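PDB 5M6G: beta-glucosidase from Saccharopolyspora erythraea D, which probably hydrolyses terminal, non-reducing beta-D-glucosyl residues and releases beta-D-glucose, as a member of glycosyl hydrolase family 3. Local coordinates for residues R528-R542 with D551-G563. Residues are numbered along the deposited sequence; the frame is centred on the assembly and turned at random. Where two conformers were deposited one is given.
Sequences RASGVPVVVVTVSGR and DGWNALLASWLPG
Val536 lays its CG2 methyl over one face of the Trp553 indole, 3.7 Å from the centroid of the five-membered ring and 15° off the normal, a clear CH-pi contact. The CG1 methyl, anti to the backbone N (chi1 172°), lies near CE3 and CZ3 of the six-membered ring. In the plane of the same indole, Arg528 CD meets the edge at Trp553 CD1, while Arg528 NH1 gives Gly552 O a rather bent hydrogen bond of 3.2 Å. An alanine in place of Trp553 would probably leave Val536 without its aromatic cover and the aliphatic part of Arg528 without an edge to rest on.

Val536 belongs to strand 534-539, which runs parallel to 555-560 in the mixed sheet of the glycosyl hydrolase family 3 C-terminal domain; Val536 N to Ala555 O, at 2.9 Å, is nearly straight (179°). Strand 493-499 continues the sheet beyond 534-539. Just before strand 555-560, Asn554 OD1 accepts the N-H of Val534 at 2.9 Å from above the carboxamide plane, while its ND2 is held by Asp419.

Farther along, Thr538 turns OG1 over Ala558, 3.6 Å from its CB, while its CG2 touches Leu556 CD1. Trp560 O accepts Ser540 N at 2.9 Å from above the carbonyl plane, and Arg542 C lies at the indole edge. One water, above a face of that indole, bonds to Thr538 OG1 and donates to Ser540 OG. Strand pairing thus serves alternate amides, among them Val536, Thr538, Leu557 and Ser559, and the water accepts from Trp560 N (3.0 Å), whose bond to Thr538 O is weak.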
loop_
_atom_site.group_PDB
_atom_site.type_symbol
_atom_site.label_atom_id
_atom_site.label_comp_id
_atom_site.label_asym_id
_atom_site.label_seq_id
_atom_site.Cartn_x
_atom_site.Cartn_y
_atom_site.Cartn_z
ATOM N N ARG A 528 16.781 -27.280 -15.268
ATOM C CA ARG A 528 18.050 -27.164 -15.975
ATOM C C ARG A 528 18.598 -28.535 -16.357
ATOM O O ARG A 528 19.204 -28.682 -17.424
ATOM C CB ARG A 528 19.061 -26.388 -15.131
ATOM C CG ARG A 528 18.603 -24.976 -14.772
ATOM C CD ARG A 528 19.752 -24.061 -14.386
ATOM N NE ARG A 528 20.759 -24.750 -13.591
ATOM C CZ ARG A 528 22.011 -24.966 -13.983
ATOM N NH1 ARG A 528 22.445 -24.526 -15.157
ATOM N NH2 ARG A 528 22.837 -25.617 -13.183
ATOM N N ALA A 529 18.377 -29.553 -15.515
ATOM C CA ALA A 529 18.886 -30.893 -15.807
ATOM C C ALA A 529 18.265 -31.488 -17.060
ATOM O O ALA A 529 18.804 -32.454 -17.611
ATOM C CB ALA A 529 18.635 -31.831 -14.628
ATOM N N SER A 530 17.140 -30.945 -17.521
ATOM C CA SER A 530 16.527 -31.466 -18.731
ATOM C C SER A 530 17.287 -31.066 -19.986
ATOM O O SER A 530 16.994 -31.609 -21.062
ATOM C CB SER A 530 15.072 -30.993 -18.828
ATOM O OG SER A 530 15.007 -29.600 -19.079
ATOM N N GLY A 531 18.242 -30.139 -19.876
ATOM C CA GLY A 531 18.962 -29.614 -21.020
ATOM C C GLY A 531 18.199 -28.593 -21.826
ATOM O O GLY A 531 18.734 -28.060 -22.802
ATOM N N VAL A 532 16.966 -28.306 -21.444
ATOM C CA VAL A 532 16.078 -27.378 -22.123
ATOM C C VAL A 532 16.406 -25.964 -21.641
ATOM O O VAL A 532 16.830 -25.802 -20.489
ATOM C CB VAL A 532 14.627 -27.797 -21.823
ATOM C CG1 VAL A 532 13.656 -26.651 -21.892
ATOM C CG2 VAL A 532 14.228 -28.982 -22.702
ATOM N N PRO A 533 16.265 -24.927 -22.475
ATOM C CA PRO A 533 16.498 -23.555 -21.991
ATOM C C PRO A 533 15.513 -23.191 -20.890
ATOM O O PRO A 533 14.320 -23.481 -20.988
ATOM C CB PRO A 533 16.279 -22.689 -23.236
ATOM C CG PRO A 533 16.405 -23.639 -24.407
ATOM C CD PRO A 533 15.966 -24.978 -23.917
ATOM N N VAL A 534 16.025 -22.543 -19.840
ATOM C CA VAL A 534 15.260 -22.277 -18.624
ATOM C C VAL A 534 15.121 -20.771 -18.422
ATOM O O VAL A 534 16.123 -20.046 -18.343
ATOM C CB VAL A 534 15.894 -22.939 -17.390
ATOM C CG1 VAL A 534 15.078 -22.617 -16.141
ATOM C CG2 VAL A 534 15.973 -24.450 -17.585
ATOM N N VAL A 535 13.876 -20.322 -18.325
ATOM C CA VAL A 535 13.499 -18.949 -18.014
ATOM C C VAL A 535 13.071 -18.924 -16.558
ATOM O O VAL A 535 12.118 -19.613 -16.176
ATOM C CB VAL A 535 12.349 -18.472 -18.916
ATOM C CG1 VAL A 535 11.894 -17.056 -18.529
ATOM C CG2 VAL A 535 12.744 -18.545 -20.393
ATOM N N VAL A 536 13.747 -18.134 -15.740
ATOM C CA VAL A 536 13.374 -18.006 -14.340
ATOM C C VAL A 536 12.626 -16.692 -14.154
ATOM O O VAL A 536 13.050 -15.638 -14.647
ATOM C CB VAL A 536 14.603 -18.110 -13.419
ATOM C CG1 VAL A 536 14.215 -17.790 -11.986
ATOM C CG2 VAL A 536 15.200 -19.531 -13.521
ATOM N N VAL A 537 11.499 -16.761 -13.463
ATOM C CA VAL A 537 10.652 -15.607 -13.213
ATOM C C VAL A 537 10.514 -15.468 -11.707
ATOM O O VAL A 537 10.028 -16.388 -11.042
ATOM C CB VAL A 537 9.278 -15.766 -13.883
ATOM C CG1 VAL A 537 8.432 -14.518 -13.647
ATOM C CG2 VAL A 537 9.451 -16.041 -15.369
ATOM N N THR A 538 10.972 -14.341 -11.157
ATOM C CA THR A 538 10.868 -14.126 -9.719
ATOM C C THR A 538 9.572 -13.375 -9.434
ATOM O O THR A 538 9.352 -12.274 -9.954
ATOM C CB THR A 538 12.074 -13.368 -9.144
ATOM O OG1 THR A 538 12.249 -12.109 -9.811
ATOM C CG2 THR A 538 13.353 -14.210 -9.257
ATOM N N VAL A 539 8.701 -13.994 -8.652
ATOM C CA VAL A 539 7.547 -13.325 -8.065
ATOM C C VAL A 539 7.929 -13.053 -6.620
ATOM O O VAL A 539 8.005 -13.980 -5.806
ATOM C CB VAL A 539 6.276 -14.179 -8.174
ATOM C CG1 VAL A 539 5.120 -13.567 -7.340
ATOM C CG2 VAL A 539 5.855 -14.291 -9.616
ATOM N N SER A 540 8.200 -11.789 -6.301
ATOM C CA SER A 540 8.772 -11.457 -5.004
ATOM C C SER A 540 8.499 -9.998 -4.696
ATOM O O SER A 540 8.237 -9.199 -5.594
ATOM C CB SER A 540 10.282 -11.710 -4.983
ATOM O OG SER A 540 10.948 -10.826 -5.873
ATOM N N GLY A 541 8.612 -9.649 -3.420
ATOM C CA GLY A 541 8.460 -8.262 -3.026
ATOM C C GLY A 541 9.730 -7.435 -3.018
ATOM O O GLY A 541 9.703 -6.273 -2.600
ATOM N N ARG A 542 10.836 -7.978 -3.508
ATOM C CA ARG A 542 12.135 -7.347 -3.322
ATOM C C ARG A 542 13.160 -8.141 -4.116
ATOM O O ARG A 542 12.870 -9.274 -4.518
ATOM C CB ARG A 542 12.511 -7.343 -1.846
ATOM C CG ARG A 542 12.378 -8.731 -1.232
ATOM C CD ARG A 542 12.577 -8.714 0.272
ATOM N NE ARG A 542 11.672 -9.662 0.910
ATOM C CZ ARG A 542 11.423 -9.711 2.215
ATOM N NH1 ARG A 542 12.020 -8.856 3.055
ATOM N NH2 ARG A 542 10.552 -10.601 2.674
ATOM N N ASP A 551 23.927 -17.380 -13.195
ATOM C CA ASP A 551 24.654 -17.689 -14.424
ATOM C C ASP A 551 24.155 -18.960 -15.103
ATOM O O ASP A 551 24.390 -19.136 -16.302
ATOM C CB ASP A 551 26.153 -17.804 -14.141
ATOM C CG ASP A 551 26.774 -16.467 -13.806
ATOM O OD1 ASP A 551 26.189 -15.439 -14.205
ATOM O OD2 ASP A 551 27.827 -16.440 -13.147
ATOM N N GLY A 552 23.474 -19.839 -14.377
ATOM C CA GLY A 552 22.906 -21.034 -14.959
ATOM C C GLY A 552 21.553 -20.852 -15.599
ATOM O O GLY A 552 21.029 -21.806 -16.180
ATOM N N TRP A 553 20.976 -19.653 -15.530
ATOM C CA TRP A 553 19.636 -19.386 -16.033
ATOM C C TRP A 553 19.720 -18.730 -17.404
ATOM O O TRP A 553 20.391 -17.707 -17.566
ATOM C CB TRP A 553 18.867 -18.480 -15.062
ATOM C CG TRP A 553 18.803 -19.019 -13.667
ATOM C CD1 TRP A 553 19.072 -20.296 -13.266
ATOM C CD2 TRP A 553 18.448 -18.292 -12.481
ATOM N NE1 TRP A 553 18.903 -20.411 -11.905
ATOM C CE2 TRP A 553 18.518 -19.195 -11.400
ATOM C CE3 TRP A 553 18.067 -16.968 -12.231
ATOM C CZ2 TRP A 553 18.222 -18.816 -10.088
ATOM C CZ3 TRP A 553 17.790 -16.588 -10.915
ATOM C CH2 TRP A 553 17.866 -17.511 -9.867
ATOM N N ASN A 554 19.033 -19.309 -18.389
ATOM C CA ASN A 554 19.078 -18.724 -19.726
ATOM C C ASN A 554 18.419 -17.355 -19.767
ATOM O O ASN A 554 18.832 -16.491 -20.550
ATOM C CB ASN A 554 18.429 -19.674 -20.727
ATOM C CG ASN A 554 19.143 -20.995 -20.788
ATOM O OD1 ASN A 554 18.856 -21.901 -20.008
ATOM N ND2 ASN A 554 20.119 -21.100 -21.686
ATOM N N ALA A 555 17.392 -17.140 -18.951
ATOM C CA ALA A 555 16.814 -15.816 -18.819
ATOM C C ALA A 555 16.335 -15.644 -17.393
ATOM O O ALA A 555 16.016 -16.619 -16.708
ATOM C CB ALA A 555 15.650 -15.575 -19.791
ATOM N N LEU A 556 16.317 -14.389 -16.950
ATOM C CA LEU A 556 15.799 -14.011 -15.643
ATOM C C LEU A 556 14.894 -12.807 -15.837
ATOM O O LEU A 556 15.333 -11.781 -16.369
ATOM C CB LEU A 556 16.932 -13.681 -14.668
ATOM C CG LEU A 556 16.415 -13.051 -13.374
ATOM C CD1 LEU A 556 15.512 -14.048 -12.639
ATOM C CD2 LEU A 556 17.564 -12.613 -12.507
ATOM N N LEU A 557 13.638 -12.933 -15.408
ATOM C CA LEU A 557 12.656 -11.859 -15.484
ATOM C C LEU A 557 12.125 -11.625 -14.081
ATOM O O LEU A 557 11.669 -12.570 -13.429
ATOM C CB LEU A 557 11.517 -12.220 -16.443
ATOM C CG LEU A 557 10.396 -11.180 -16.620
ATOM C CD1 LEU A 557 10.852 -10.064 -17.562
ATOM C CD2 LEU A 557 9.127 -11.852 -17.128
ATOM N N ALA A 558 12.235 -10.387 -13.598
ATOM C CA ALA A 558 11.714 -10.018 -12.283
ATOM C C ALA A 558 10.291 -9.503 -12.457
ATOM O O ALA A 558 10.067 -8.516 -13.164
ATOM C CB ALA A 558 12.592 -8.957 -11.619
ATOM N N SER A 559 9.331 -10.166 -11.818
ATOM C CA SER A 559 7.925 -9.829 -11.988
ATOM C C SER A 559 7.320 -9.114 -10.793
ATOM O O SER A 559 6.203 -8.594 -10.910
ATOM C CB SER A 559 7.101 -11.092 -12.282
ATOM O OG SER A 559 7.445 -11.625 -13.549
ATOM N N TRP A 560 8.015 -9.079 -9.662
ATOM C CA TRP A 560 7.564 -8.392 -8.427
ATOM C C TRP A 560 6.270 -9.077 -7.960
ATOM O O TRP A 560 6.224 -10.315 -7.909
ATOM C CB TRP A 560 7.472 -6.894 -8.652
ATOM C CG TRP A 560 8.654 -6.353 -9.372
ATOM C CD1 TRP A 560 8.678 -5.830 -10.630
ATOM C CD2 TRP A 560 10.009 -6.327 -8.896
ATOM N NE1 TRP A 560 9.966 -5.466 -10.968
ATOM C CE2 TRP A 560 10.800 -5.753 -9.917
ATOM C CE3 TRP A 560 10.623 -6.712 -7.699
ATOM C CZ2 TRP A 560 12.180 -5.551 -9.775
ATOM C CZ3 TRP A 560 11.998 -6.522 -7.563
ATOM C CH2 TRP A 560 12.760 -5.944 -8.600
ATOM N N LEU A 561 5.233 -8.322 -7.578
ATOM C CA LEU A 561 3.953 -8.875 -7.130
ATOM C C LEU A 561 2.876 -8.283 -8.022
ATOM O O LEU A 561 2.267 -7.253 -7.680
ATOM C CB LEU A 561 3.689 -8.561 -5.657
ATOM C CG LEU A 561 4.792 -9.046 -4.719
ATOM C CD1 LEU A 561 4.645 -8.417 -3.322
ATOM C CD2 LEU A 561 4.804 -10.570 -4.656
ATOM N N PRO A 562 2.606 -8.903 -9.178
ATOM C CA PRO A 562 1.866 -8.205 -10.242
ATOM C C PRO A 562 0.377 -8.060 -10.007
ATOM O O PRO A 562 -0.251 -7.246 -10.694
ATOM C CB PRO A 562 2.135 -9.068 -11.488
ATOM C CG PRO A 562 2.503 -10.414 -10.955
ATOM C CD PRO A 562 3.203 -10.169 -9.638
ATOM N N GLY A 563 -0.214 -8.809 -9.084
ATOM C CA GLY A 563 -1.623 -8.631 -8.803
ATOM C C GLY A 563 -2.529 -9.591 -9.551
ATOM O O GLY A 563 -2.133 -10.714 -9.871
HETATM O O HOH W 1 10.712 -9.907 -8.537
#